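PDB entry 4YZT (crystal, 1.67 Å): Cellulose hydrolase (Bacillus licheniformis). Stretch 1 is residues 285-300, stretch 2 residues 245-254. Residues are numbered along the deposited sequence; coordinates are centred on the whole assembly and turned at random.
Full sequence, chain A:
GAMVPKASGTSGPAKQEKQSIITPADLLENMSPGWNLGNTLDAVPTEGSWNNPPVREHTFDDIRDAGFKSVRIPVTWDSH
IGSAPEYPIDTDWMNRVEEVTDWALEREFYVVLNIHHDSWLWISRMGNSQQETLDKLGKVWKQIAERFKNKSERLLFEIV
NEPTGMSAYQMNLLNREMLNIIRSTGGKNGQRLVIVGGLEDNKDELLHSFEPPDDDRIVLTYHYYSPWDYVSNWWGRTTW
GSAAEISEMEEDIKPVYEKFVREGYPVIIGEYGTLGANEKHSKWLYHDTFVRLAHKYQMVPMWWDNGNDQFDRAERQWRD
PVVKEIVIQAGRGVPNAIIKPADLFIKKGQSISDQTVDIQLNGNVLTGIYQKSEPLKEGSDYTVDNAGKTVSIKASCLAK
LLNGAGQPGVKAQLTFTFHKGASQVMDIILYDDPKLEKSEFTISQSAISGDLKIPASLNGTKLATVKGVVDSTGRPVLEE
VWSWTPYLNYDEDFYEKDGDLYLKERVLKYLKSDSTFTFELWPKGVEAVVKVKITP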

# COMPACT_ATOMS: atom_id res chain seq x y z
N LEU A 285 -7.77 -4.47 -9.50
CA LEU A 285 -6.98 -4.83 -10.69
C LEU A 285 -5.46 -4.66 -10.47
O LEU A 285 -4.67 -5.48 -10.91
CB LEU A 285 -7.43 -3.99 -11.88
CG LEU A 285 -6.78 -4.32 -13.23
CD1 LEU A 285 -7.11 -5.77 -13.64
CD2 LEU A 285 -7.25 -3.36 -14.30
N TYR A 286 -5.07 -3.57 -9.83
CA TYR A 286 -3.66 -3.31 -9.54
C TYR A 286 -3.08 -4.41 -8.65
O TYR A 286 -2.01 -4.98 -8.95
CB TYR A 286 -3.49 -1.94 -8.88
CG TYR A 286 -2.05 -1.56 -8.63
CD1 TYR A 286 -1.41 -1.91 -7.45
CD2 TYR A 286 -1.31 -0.86 -9.59
CE1 TYR A 286 -0.08 -1.58 -7.22
CE2 TYR A 286 0.00 -0.52 -9.36
CZ TYR A 286 0.61 -0.89 -8.19
OH TYR A 286 1.93 -0.56 -7.96
N HIS A 287 -3.77 -4.74 -7.57
CA HIS A 287 -3.24 -5.73 -6.65
C HIS A 287 -3.19 -7.12 -7.28
O HIS A 287 -2.18 -7.82 -7.18
CB HIS A 287 -4.04 -5.74 -5.35
CG HIS A 287 -3.69 -4.62 -4.42
ND1 HIS A 287 -4.20 -3.34 -4.57
CD2 HIS A 287 -2.88 -4.57 -3.34
CE1 HIS A 287 -3.72 -2.56 -3.62
NE2 HIS A 287 -2.91 -3.28 -2.86
N ASP A 288 -4.26 -7.52 -7.97
CA ASP A 288 -4.27 -8.83 -8.61
C ASP A 288 -3.17 -8.94 -9.66
O ASP A 288 -2.48 -9.95 -9.75
CB ASP A 288 -5.62 -9.14 -9.26
CG ASP A 288 -5.62 -10.48 -9.97
OD1 ASP A 288 -5.67 -11.52 -9.28
OD2 ASP A 288 -5.54 -10.50 -11.22
N THR A 289 -3.01 -7.88 -10.45
CA THR A 289 -2.03 -7.90 -11.53
C THR A 289 -0.62 -7.95 -10.97
O THR A 289 0.18 -8.79 -11.40
CB THR A 289 -2.17 -6.66 -12.44
OG1 THR A 289 -3.50 -6.61 -12.98
CG2 THR A 289 -1.17 -6.71 -13.59
N PHE A 290 -0.32 -7.08 -10.01
CA PHE A 290 1.03 -7.08 -9.46
C PHE A 290 1.36 -8.37 -8.70
O PHE A 290 2.45 -8.92 -8.87
CB PHE A 290 1.27 -5.90 -8.52
CG PHE A 290 2.68 -5.85 -8.03
CD1 PHE A 290 3.71 -5.45 -8.88
CD2 PHE A 290 3.00 -6.25 -6.73
CE1 PHE A 290 5.02 -5.44 -8.45
CE2 PHE A 290 4.32 -6.23 -6.29
CZ PHE A 290 5.32 -5.83 -7.15
N VAL A 291 0.45 -8.85 -7.87
CA VAL A 291 0.78 -10.03 -7.09
C VAL A 291 0.93 -11.26 -8.00
O VAL A 291 1.81 -12.09 -7.78
CB VAL A 291 -0.26 -10.29 -5.98
CG1 VAL A 291 0.07 -11.60 -5.21
CG2 VAL A 291 -0.27 -9.11 -5.02
N ARG A 292 0.09 -11.36 -9.03
CA ARG A 292 0.22 -12.47 -9.98
C ARG A 292 1.54 -12.39 -10.73
O ARG A 292 2.15 -13.41 -11.01
CB ARG A 292 -0.95 -12.51 -10.97
CG ARG A 292 -2.26 -12.99 -10.35
CD ARG A 292 -3.23 -13.60 -11.36
NE ARG A 292 -3.89 -12.62 -12.21
CZ ARG A 292 -3.50 -12.29 -13.44
NH1 ARG A 292 -2.42 -12.86 -13.96
NH2 ARG A 292 -4.17 -11.38 -14.14
N LEU A 293 2.00 -11.19 -11.06
CA LEU A 293 3.28 -11.04 -11.75
C LEU A 293 4.45 -11.42 -10.83
O LEU A 293 5.38 -12.11 -11.25
CB LEU A 293 3.46 -9.62 -12.28
CG LEU A 293 2.64 -9.26 -13.51
CD1 LEU A 293 2.68 -7.74 -13.78
CD2 LEU A 293 3.17 -10.05 -14.72
N ALA A 294 4.40 -10.98 -9.57
CA ALA A 294 5.40 -11.39 -8.59
C ALA A 294 5.44 -12.93 -8.47
O ALA A 294 6.50 -13.55 -8.49
CB ALA A 294 5.13 -10.75 -7.24
N HIS A 295 4.26 -13.54 -8.35
CA HIS A 295 4.20 -14.99 -8.26
C HIS A 295 4.79 -15.65 -9.50
O HIS A 295 5.59 -16.59 -9.40
CB HIS A 295 2.76 -15.45 -8.02
CG HIS A 295 2.65 -16.82 -7.42
ND1 HIS A 295 2.58 -17.97 -8.18
CD2 HIS A 295 2.63 -17.23 -6.13
CE1 HIS A 295 2.52 -19.02 -7.39
NE2 HIS A 295 2.54 -18.60 -6.13
N LYS A 296 4.40 -15.17 -10.68
CA LYS A 296 4.91 -15.69 -11.95
C LYS A 296 6.44 -15.69 -12.00
O LYS A 296 7.06 -16.62 -12.52
CB LYS A 296 4.36 -14.87 -13.12
CG LYS A 296 4.91 -15.21 -14.50
CD LYS A 296 4.34 -14.23 -15.54
CE LYS A 296 4.71 -14.58 -16.95
NZ LYS A 296 4.21 -13.56 -17.92
N TYR A 297 7.03 -14.62 -11.46
CA TYR A 297 8.48 -14.49 -11.55
C TYR A 297 9.17 -14.92 -10.25
O TYR A 297 10.33 -14.59 -10.03
CB TYR A 297 8.86 -13.06 -11.95
CG TYR A 297 8.52 -12.78 -13.41
CD1 TYR A 297 9.19 -13.43 -14.43
CD2 TYR A 297 7.53 -11.86 -13.75
CE1 TYR A 297 8.88 -13.19 -15.77
CE2 TYR A 297 7.21 -11.62 -15.09
CZ TYR A 297 7.91 -12.29 -16.08
OH TYR A 297 7.60 -12.06 -17.41
N GLN A 298 8.45 -15.67 -9.43
CA GLN A 298 9.00 -16.25 -8.20
C GLN A 298 9.57 -15.22 -7.21
O GLN A 298 10.64 -15.45 -6.62
CB GLN A 298 10.08 -17.27 -8.55
CG GLN A 298 9.61 -18.34 -9.53
CD GLN A 298 10.75 -19.20 -10.02
OE1 GLN A 298 11.61 -19.60 -9.25
NE2 GLN A 298 10.78 -19.47 -11.32
N MET A 299 8.85 -14.11 -7.02
CA MET A 299 9.24 -13.07 -6.07
C MET A 299 8.20 -12.96 -4.95
O MET A 299 7.01 -12.87 -5.22
CB MET A 299 9.37 -11.73 -6.78
CG MET A 299 10.37 -11.75 -7.90
SD MET A 299 10.11 -10.37 -8.99
CE MET A 299 11.44 -10.64 -10.15
N VAL A 300 8.66 -12.99 -3.71
CA VAL A 300 7.75 -12.94 -2.57
C VAL A 300 7.21 -11.51 -2.40
O VAL A 300 7.98 -10.58 -2.16
CB VAL A 300 8.46 -13.37 -1.28
CG1 VAL A 300 7.53 -13.21 -0.06
CG2 VAL A 300 9.00 -14.79 -1.38
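Stretch 2 245-254: EISEMEEDIK

Two helices that pack at a shallow angle in the same direction tend to share a simple economy: apolar side chains fill the seam, and charged or polar groups close it where the seam meets solvent. The cellulose hydrolase of Bacillus licheniformis offers a compact example. Residues 245-254 are helical throughout, a segment of a helix that begins earlier and continues later in the chain. They lie against the helix of residues 285-296, with the N-to-C directions 31° apart (signed crossing angle -31°) and the axes 10.4 Å apart at closest approach. Because the two run roughly the same way, the register advances in step: Ile246 lies across from Thr289, Met249 from Phe290, Glu250 from Leu293, Ile253 from Ala294 and Lys254 from Tyr297. The nearest pair of alpha carbons in this series, Leu293 CA and Glu250 CA, is 6.7 Å apart. In all, 670 Å² of surface is buried, counting both sides.

The apolar packing is organised around Met249 and Ile253, one helical turn apart and both directed toward stretch 1. Met249 is a knob in a hole formed by Tyr286, Thr289, Phe290 and Leu293. Its first two side-chain torsions are t, which extends the chain across the gap, and its chi3 is m. Along its length it meets successive walls of the hole: Met249 CG lies 3.6 Å from Leu293 CD1, Met249 SD 3.8 Å from Thr289 CG2, and Met249 CE 3.7 Å from Phe290 CB. Ile253, with chi1 p, takes the next position. Its CD1 lies 3.7 Å from Leu293 CB and 4.1 Å from Tyr297 CD2, while Ile253 CG2 is 4.3 Å from Phe290 CE1. Ile246 adds a looser contact, Ile246 CG2 to Thr289 CG2 at 4.2 Å.

Two aromatic rings also lie against the methionine. Met249 CE sits over one face of Tyr286 in a CH-pi contact, 3.4 Å from Tyr286 CE2, whereas Met249 SD approaches Phe290 at the ring edge. One side chain thus meets two rings in different ways.

The polar interactions converge on Glu250. Its CB points sideways, but the extended side chain, t at both chi1 and chi2, brings the carboxylate to stretch 1. There Glu250 OE2 accepts two hydrogen bonds, from Tyr297 OH at 2.6 Å and from Lys296 NZ at 2.8 Å, the latter also a salt bridge. Lys296 is t at all four torsions, so its ammonium group can reach the carboxylate from the end of the helix. Leu293 CD2 packs 3.6 Å from Glu250 CD, joining the polar cluster to the apolar seam.

Contact continues beyond the helical end of stretch 1. Tyr297, the first residue to leave helical phi/psi, presents one ring face to Lys254 CA, and its OH is 3.9 Å from Lys254 CD. Farther on, Met299 CE lies 3.6 Å from Ile253 O, extending the contact past the turn.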

# COMPACT_ATOMS: atom_id res chain seq x y z
N GLU A 245 -0.18 0.28 -19.23
CA GLU A 245 0.17 0.25 -17.81
C GLU A 245 0.45 -1.15 -17.30
O GLU A 245 1.37 -1.36 -16.50
CB GLU A 245 -0.93 0.91 -16.96
CG GLU A 245 -0.78 2.44 -16.92
CD GLU A 245 -2.03 3.16 -16.42
OE1 GLU A 245 -3.10 2.51 -16.33
OE2 GLU A 245 -1.93 4.38 -16.14
N ILE A 246 -0.33 -2.10 -17.79
CA ILE A 246 -0.14 -3.50 -17.40
C ILE A 246 1.15 -4.07 -17.99
O ILE A 246 1.88 -4.83 -17.34
CB ILE A 246 -1.34 -4.33 -17.85
CG1 ILE A 246 -2.59 -3.89 -17.08
CG2 ILE A 246 -1.06 -5.83 -17.67
CD1 ILE A 246 -3.89 -4.24 -17.80
N SER A 247 1.41 -3.71 -19.25
CA SER A 247 2.65 -4.11 -19.92
C SER A 247 3.88 -3.54 -19.20
O SER A 247 4.87 -4.23 -19.01
CB SER A 247 2.63 -3.64 -21.38
OG SER A 247 3.85 -3.94 -22.02
N GLU A 248 3.79 -2.27 -18.80
CA GLU A 248 4.89 -1.57 -18.15
C GLU A 248 5.21 -2.12 -16.77
O GLU A 248 6.38 -2.20 -16.38
CB GLU A 248 4.58 -0.07 -18.08
CG GLU A 248 4.75 0.61 -19.43
CD GLU A 248 3.98 1.92 -19.56
OE1 GLU A 248 3.41 2.40 -18.56
OE2 GLU A 248 3.97 2.46 -20.69
N MET A 249 4.17 -2.53 -16.04
CA MET A 249 4.36 -3.18 -14.76
C MET A 249 5.19 -4.47 -14.93
O MET A 249 6.15 -4.69 -14.19
CB MET A 249 3.02 -3.48 -14.09
CG MET A 249 3.16 -4.26 -12.79
SD MET A 249 1.55 -4.60 -12.05
CE MET A 249 1.37 -3.14 -11.03
N GLU A 250 4.85 -5.28 -15.93
CA GLU A 250 5.59 -6.53 -16.14
C GLU A 250 7.04 -6.25 -16.58
O GLU A 250 7.98 -6.86 -16.06
CB GLU A 250 4.90 -7.43 -17.17
CG GLU A 250 5.69 -8.70 -17.50
CD GLU A 250 4.81 -9.87 -17.94
OE1 GLU A 250 3.66 -9.64 -18.35
OE2 GLU A 250 5.29 -11.03 -17.89
N GLU A 251 7.20 -5.33 -17.52
CA GLU A 251 8.53 -4.99 -18.01
C GLU A 251 9.41 -4.38 -16.92
O GLU A 251 10.62 -4.49 -16.97
CB GLU A 251 8.45 -4.04 -19.21
CG GLU A 251 7.99 -4.71 -20.53
CD GLU A 251 8.55 -6.14 -20.73
OE1 GLU A 251 9.78 -6.31 -20.87
OE2 GLU A 251 7.73 -7.09 -20.76
N ASP A 252 8.78 -3.78 -15.91
CA ASP A 252 9.52 -3.28 -14.75
C ASP A 252 10.24 -4.40 -14.00
O ASP A 252 11.41 -4.26 -13.64
CB ASP A 252 8.59 -2.54 -13.79
CG ASP A 252 8.46 -1.06 -14.12
OD1 ASP A 252 9.19 -0.58 -15.02
OD2 ASP A 252 7.63 -0.38 -13.48
N ILE A 253 9.56 -5.51 -13.76
CA ILE A 253 10.09 -6.51 -12.83
C ILE A 253 10.72 -7.73 -13.53
O ILE A 253 11.56 -8.42 -12.93
CB ILE A 253 8.99 -6.97 -11.84
CG1 ILE A 253 7.97 -7.87 -12.53
CG2 ILE A 253 8.30 -5.76 -11.21
CD1 ILE A 253 6.92 -8.42 -11.57
N LYS A 254 10.35 -7.99 -14.78
CA LYS A 254 10.97 -9.09 -15.55
C LYS A 254 12.52 -9.10 -15.56
O LYS A 254 13.13 -10.16 -15.45
CB LYS A 254 10.45 -9.07 -16.99
CG LYS A 254 10.97 -10.21 -17.88
CD LYS A 254 10.38 -10.13 -19.27
CE LYS A 254 10.87 -11.25 -20.17
NZ LYS A 254 10.19 -11.19 -21.49